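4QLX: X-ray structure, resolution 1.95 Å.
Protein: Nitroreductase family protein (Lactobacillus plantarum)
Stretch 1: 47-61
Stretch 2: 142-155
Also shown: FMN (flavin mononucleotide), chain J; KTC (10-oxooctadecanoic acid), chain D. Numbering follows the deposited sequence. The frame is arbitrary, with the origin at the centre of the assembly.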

# COMPACT_ATOMS: atom_id res chain seq x y z
N ALA A 47 7.84 -1.38 -7.06
CA ALA A 47 8.46 -0.07 -6.83
C ALA A 47 7.98 0.95 -7.84
O ALA A 47 8.48 2.09 -7.87
CB ALA A 47 9.98 -0.18 -6.85
N THR A 48 7.01 0.56 -8.67
CA THR A 48 6.20 1.54 -9.40
C THR A 48 5.31 2.33 -8.42
O THR A 48 4.72 3.35 -8.79
CB THR A 48 5.31 0.87 -10.47
OG1 THR A 48 4.40 -0.05 -9.85
CG2 THR A 48 6.16 0.10 -11.48
N ALA A 49 5.24 1.88 -7.17
CA ALA A 49 4.50 2.59 -6.11
C ALA A 49 4.87 4.08 -6.00
O ALA A 49 5.99 4.48 -6.34
CB ALA A 49 4.73 1.88 -4.75
N PRO A 50 3.92 4.92 -5.51
CA PRO A 50 4.23 6.33 -5.22
C PRO A 50 5.08 6.43 -3.96
O PRO A 50 5.18 5.46 -3.22
CB PRO A 50 2.86 6.95 -4.99
CG PRO A 50 2.10 5.83 -4.35
CD PRO A 50 2.54 4.59 -5.12
N SER A 51 5.68 7.59 -3.73
CA SER A 51 6.51 7.82 -2.56
C SER A 51 6.55 9.33 -2.37
O SER A 51 6.42 10.08 -3.35
CB SER A 51 7.92 7.24 -2.75
OG SER A 51 8.61 7.91 -3.80
N ALA A 52 6.68 9.78 -1.13
CA ALA A 52 6.70 11.22 -0.88
C ALA A 52 7.86 11.87 -1.63
O ALA A 52 9.00 11.41 -1.53
CB ALA A 52 6.79 11.53 0.62
N CYS A 53 7.55 12.91 -2.39
CA CYS A 53 8.52 13.62 -3.24
C CYS A 53 9.34 12.70 -4.15
O CYS A 53 10.48 13.04 -4.51
CB CYS A 53 9.46 14.45 -2.36
SG CYS A 53 8.63 15.88 -1.60
N ASN A 54 8.75 11.57 -4.52
CA ASN A 54 9.40 10.55 -5.35
C ASN A 54 10.79 10.15 -4.83
O ASN A 54 11.65 9.75 -5.61
CB ASN A 54 9.50 10.99 -6.82
CG ASN A 54 9.69 9.81 -7.78
OD1 ASN A 54 9.27 8.69 -7.48
ND2 ASN A 54 10.35 10.05 -8.91
N LEU A 55 10.98 10.24 -3.52
CA LEU A 55 12.25 9.88 -2.89
C LEU A 55 12.42 8.36 -2.75
O LEU A 55 13.52 7.88 -2.46
CB LEU A 55 12.38 10.54 -1.52
CG LEU A 55 12.47 12.08 -1.57
CD1 LEU A 55 12.55 12.64 -0.16
CD2 LEU A 55 13.68 12.49 -2.37
N GLN A 56 11.32 7.62 -2.95
CA GLN A 56 11.39 6.16 -3.03
C GLN A 56 12.16 5.59 -1.83
O GLN A 56 13.14 4.85 -2.00
CB GLN A 56 12.05 5.74 -4.35
CG GLN A 56 11.26 6.11 -5.59
CD GLN A 56 12.13 6.12 -6.84
OE1 GLN A 56 12.57 5.07 -7.31
NE2 GLN A 56 12.40 7.32 -7.38
N SER A 57 11.72 5.96 -0.63
CA SER A 57 12.54 5.84 0.57
C SER A 57 12.51 4.43 1.15
O SER A 57 12.39 4.24 2.37
CB SER A 57 12.09 6.87 1.61
OG SER A 57 12.17 8.22 1.11
N TRP A 58 12.62 3.44 0.27
CA TRP A 58 12.55 2.03 0.67
C TRP A 58 13.85 1.31 0.37
O TRP A 58 14.60 1.72 -0.51
CB TRP A 58 11.39 1.32 -0.03
CG TRP A 58 11.21 1.69 -1.49
CD1 TRP A 58 12.08 1.42 -2.52
CD2 TRP A 58 10.10 2.37 -2.08
NE1 TRP A 58 11.57 1.89 -3.70
CE2 TRP A 58 10.34 2.47 -3.46
CE3 TRP A 58 8.90 2.89 -1.57
CZ2 TRP A 58 9.46 3.09 -4.35
CZ3 TRP A 58 8.01 3.50 -2.45
CH2 TRP A 58 8.29 3.59 -3.83
N HIS A 59 14.10 0.24 1.11
CA HIS A 59 15.26 -0.61 0.85
C HIS A 59 14.86 -2.05 1.08
O HIS A 59 14.22 -2.37 2.08
CB HIS A 59 16.44 -0.23 1.74
CG HIS A 59 17.71 -0.93 1.38
ND1 HIS A 59 18.60 -0.43 0.45
CD2 HIS A 59 18.22 -2.12 1.79
CE1 HIS A 59 19.61 -1.26 0.31
NE2 HIS A 59 19.41 -2.30 1.11
N PHE A 60 15.24 -2.92 0.16
CA PHE A 60 14.82 -4.31 0.17
C PHE A 60 15.96 -5.26 0.55
O PHE A 60 17.06 -5.16 0.02
CB PHE A 60 14.26 -4.68 -1.20
CG PHE A 60 13.18 -3.73 -1.68
CD1 PHE A 60 11.88 -3.84 -1.21
CD2 PHE A 60 13.47 -2.73 -2.60
CE1 PHE A 60 10.89 -2.97 -1.64
CE2 PHE A 60 12.49 -1.87 -3.03
CZ PHE A 60 11.20 -2.00 -2.56
N VAL A 61 15.71 -6.19 1.47
CA VAL A 61 16.70 -7.21 1.74
C VAL A 61 16.07 -8.59 1.51
O VAL A 61 15.12 -8.96 2.19
CB VAL A 61 17.25 -7.12 3.17
CG1 VAL A 61 18.27 -8.24 3.42
CG2 VAL A 61 17.87 -5.77 3.42
N PHE A 142 8.78 8.29 10.12
CA PHE A 142 7.37 8.29 9.74
C PHE A 142 7.20 8.37 8.22
O PHE A 142 6.46 7.58 7.62
CB PHE A 142 6.67 9.46 10.44
CG PHE A 142 5.29 9.77 9.92
CD1 PHE A 142 4.19 9.04 10.37
CD2 PHE A 142 5.08 10.81 9.03
CE1 PHE A 142 2.91 9.33 9.91
CE2 PHE A 142 3.81 11.10 8.56
CZ PHE A 142 2.72 10.36 9.01
N ASP A 143 7.91 9.32 7.61
CA ASP A 143 7.92 9.49 6.16
C ASP A 143 8.40 8.21 5.46
O ASP A 143 7.77 7.72 4.52
CB ASP A 143 8.81 10.68 5.79
CG ASP A 143 8.96 10.87 4.28
OD1 ASP A 143 9.84 10.24 3.66
OD2 ASP A 143 8.20 11.71 3.73
N ALA A 144 9.51 7.67 5.92
CA ALA A 144 10.06 6.50 5.27
C ALA A 144 9.12 5.30 5.49
O ALA A 144 8.97 4.46 4.61
CB ALA A 144 11.47 6.20 5.79
N THR A 145 8.48 5.24 6.66
CA THR A 145 7.57 4.12 6.97
C THR A 145 6.38 4.10 6.01
O THR A 145 5.97 3.03 5.52
CB THR A 145 7.07 4.17 8.44
OG1 THR A 145 8.17 3.96 9.35
CG2 THR A 145 6.00 3.11 8.70
N ILE A 146 5.83 5.26 5.70
CA ILE A 146 4.74 5.32 4.73
C ILE A 146 5.14 4.80 3.35
O ILE A 146 4.44 3.97 2.79
CB ILE A 146 4.19 6.75 4.58
CG1 ILE A 146 3.64 7.26 5.90
CG2 ILE A 146 3.10 6.78 3.51
CD1 ILE A 146 3.17 8.72 5.85
N ASP A 147 6.27 5.27 2.81
CA ASP A 147 6.78 4.77 1.52
C ASP A 147 6.94 3.22 1.53
O ASP A 147 6.60 2.53 0.57
CB ASP A 147 8.13 5.39 1.18
CG ASP A 147 8.05 6.89 0.85
OD1 ASP A 147 6.95 7.48 0.81
OD2 ASP A 147 9.14 7.47 0.63
N CYS A 148 7.49 2.70 2.62
CA CYS A 148 7.75 1.27 2.72
C CYS A 148 6.47 0.46 2.78
O CYS A 148 6.42 -0.70 2.35
CB CYS A 148 8.59 0.96 3.95
SG CYS A 148 10.31 1.45 3.77
N SER A 149 5.43 1.07 3.32
CA SER A 149 4.15 0.39 3.46
C SER A 149 3.42 0.36 2.12
O SER A 149 2.78 -0.63 1.79
CB SER A 149 3.29 1.08 4.54
OG SER A 149 3.99 1.13 5.78
N VAL A 150 3.50 1.43 1.34
CA VAL A 150 2.78 1.40 0.06
C VAL A 150 3.49 0.49 -0.94
O VAL A 150 2.82 -0.14 -1.76
CB VAL A 150 2.56 2.80 -0.57
CG1 VAL A 150 1.75 3.70 0.38
CG2 VAL A 150 3.89 3.47 -0.97
N VAL A 151 4.82 0.42 -0.89
CA VAL A 151 5.51 -0.49 -1.80
C VAL A 151 5.30 -1.93 -1.31
O VAL A 151 5.19 -2.86 -2.12
CB VAL A 151 7.04 -0.15 -1.94
CG1 VAL A 151 7.84 -0.63 -0.74
CG2 VAL A 151 7.61 -0.79 -3.21
N GLY A 152 5.19 -2.13 0.00
CA GLY A 152 4.90 -3.45 0.54
C GLY A 152 3.54 -3.97 0.12
O GLY A 152 3.36 -5.14 -0.25
N MET A 153 2.56 -3.08 0.19
CA MET A 153 1.21 -3.39 -0.28
C MET A 153 1.23 -3.76 -1.76
O MET A 153 0.58 -4.70 -2.17
CB MET A 153 0.26 -2.21 -0.04
CG MET A 153 -1.23 -2.52 -0.35
SD MET A 153 -1.96 -3.81 0.71
CE MET A 153 -2.19 -5.15 -0.46
N GLN A 154 1.99 -3.03 -2.58
CA GLN A 154 2.02 -3.39 -4.00
C GLN A 154 2.71 -4.74 -4.18
O GLN A 154 2.30 -5.52 -5.03
CB GLN A 154 2.69 -2.29 -4.85
CG GLN A 154 1.77 -1.08 -5.02
CD GLN A 154 1.86 -0.43 -6.40
OE1 GLN A 154 0.85 0.01 -6.95
NE2 GLN A 154 3.07 -0.37 -6.96
N LEU A 155 3.71 -5.04 -3.35
CA LEU A 155 4.45 -6.29 -3.51
C LEU A 155 3.55 -7.49 -3.17
O LEU A 155 3.66 -8.56 -3.79
CB LEU A 155 5.72 -6.28 -2.63
CG LEU A 155 6.67 -7.48 -2.76
CD1 LEU A 155 7.00 -7.78 -4.22
CD2 LEU A 155 7.95 -7.24 -1.98
N1 FMN J . 2.13 14.89 -4.22
C2 FMN J . 1.82 16.23 -4.06
O2 FMN J . 1.65 16.93 -5.06
N3 FMN J . 1.74 16.78 -2.80
C4 FMN J . 1.96 16.00 -1.68
O4 FMN J . 1.88 16.47 -0.55
C4A FMN J . 2.25 14.66 -1.83
N5 FMN J . 2.45 13.90 -0.71
C5A FMN J . 2.73 12.56 -0.83
C6 FMN J . 2.90 11.81 0.33
C7 FMN J . 3.17 10.45 0.23
C7M FMN J . 3.38 9.62 1.46
C8 FMN J . 3.25 9.86 -1.02
C8M FMN J . 3.55 8.40 -1.10
C9 FMN J . 3.08 10.61 -2.19
C9A FMN J . 2.81 11.98 -2.09
N10 FMN J . 2.64 12.77 -3.24
C10 FMN J . 2.34 14.10 -3.10
C1' FMN J . 2.72 12.18 -4.63
C2' FMN J . 4.20 11.97 -5.02
O2' FMN J . 4.85 13.23 -5.28
C3' FMN J . 4.32 11.00 -6.20
O3' FMN J . 3.86 9.70 -5.78
C4' FMN J . 5.75 10.80 -6.72
O4' FMN J . 6.24 11.96 -7.33
C5' FMN J . 5.81 9.67 -7.75
O5' FMN J . 4.97 10.00 -8.83
P FMN J . 3.71 9.07 -9.27
O1P FMN J . 4.17 7.68 -9.63
O2P FMN J . 2.75 8.97 -8.13
O3P FMN J . 3.06 9.77 -10.47
O1 KTC D . 2.69 18.19 -12.07
C17 KTC D . 3.74 18.83 -12.13
O KTC D . 3.78 19.95 -12.86
C16 KTC D . 4.96 18.37 -11.37
C15 KTC D . 4.47 17.62 -10.14
C14 KTC D . 5.15 18.17 -8.90
C13 KTC D . 6.06 17.09 -8.34
C12 KTC D . 5.52 16.62 -7.00
C11 KTC D . 6.05 17.49 -5.88
C10 KTC D . 6.26 16.61 -4.66
C9 KTC D . 5.10 16.75 -3.70
C8 KTC D . 5.26 15.70 -2.64
O2 KTC D . 5.41 14.53 -2.97
C7 KTC D . 5.24 16.13 -1.19
C6 KTC D . 5.27 14.90 -0.30
C5 KTC D . 4.77 15.22 1.10
C4 KTC D . 5.94 15.52 2.02
C3 KTC D . 5.46 15.87 3.43
C2 KTC D . 6.57 16.58 4.20
C1 KTC D . 7.91 15.88 3.97
C KTC D . 9.03 16.47 4.81
O HOH W 1 9.70 9.88 1.10

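What does the helix of 142-155 offer the loop that wraps along it? Its main polar anchor is Asp-147, whose CA-to-CB bond points toward the loop and whose m rotamer presents the carboxylate to two backbone amides. Ala-52 N donates to Asp-147 OD1 at 3.0 Å, and Ser-57 N donates to Asp-147 OD2 at 3.2 Å. An aspartate suits this place because its two oxygens can serve two amides at once, so one side chain ties together both ends of the turn between Ala-52 and Ser-57. The turn also braces itself: Gln-56 N donates to Ser-51 OG at 2.9 Å, and Leu-55 N to Ala-52 O at 3.0 Å.

How is a second acid accommodated beside the first? Water 1 sits between them, 2.6 Å from Asp-143 OD1 and 2.5 Å from Asp-147 OD2, and it also hydrogen-bonds Ser-57 OG at 3.0 Å. Asp-143 lies one helical turn before Asp-147; its CA-to-CB bond points sideways, but the end of its side chain comes nearer the loop. Ala-52 CB packs 3.4 Å from Asp-143 OD2, an oxygen hydrogen-bonded elsewhere in the structure.

What secures the other end of the contact? Gln-154 reaches back to the start of the loop, where its NE2 donates to Thr-48 OG1 at 3.2 Å, the p rotamer of Thr-48 placing the hydroxyl within range. The neighbouring approach of Ala-49 N to Gln-154 NE2, 3.1 Å, brings two donors together and is no hydrogen bond.

Which apolar surfaces fill the space between these anchors? Val-151 is central, with its CB over one face of the Trp-58 six-membered ring, 3.9 Å from the centroid, in a CH-pi contact. Its CG2 lies 3.8 Å from Phe-60 CZ, at the edge of that ring, and 4.4 Å from Ala-47 CB. A branched valine can thus touch both aromatic residues. The CA-to-CB bond of Ala-49 points toward the helix, and its small side chain allows close packing, with CB 4.2 Å from Val-151 CB and likewise 4.2 Å from Val-150 CG2. The edge of the indole meets helix backbone, Trp-58 CE3 lying 3.2 Å from Asp-147 O, while Cys-148 SG packs 4.0 Å from Trp-58 CB.

What is the cost of this burial? The two stretches together bury 689 Å² of surface, with Asp-147 and Val-151 contributing most. Pro-50 O is left without a polar partner, pressed against Val-150 CG2 at 3.3 Å.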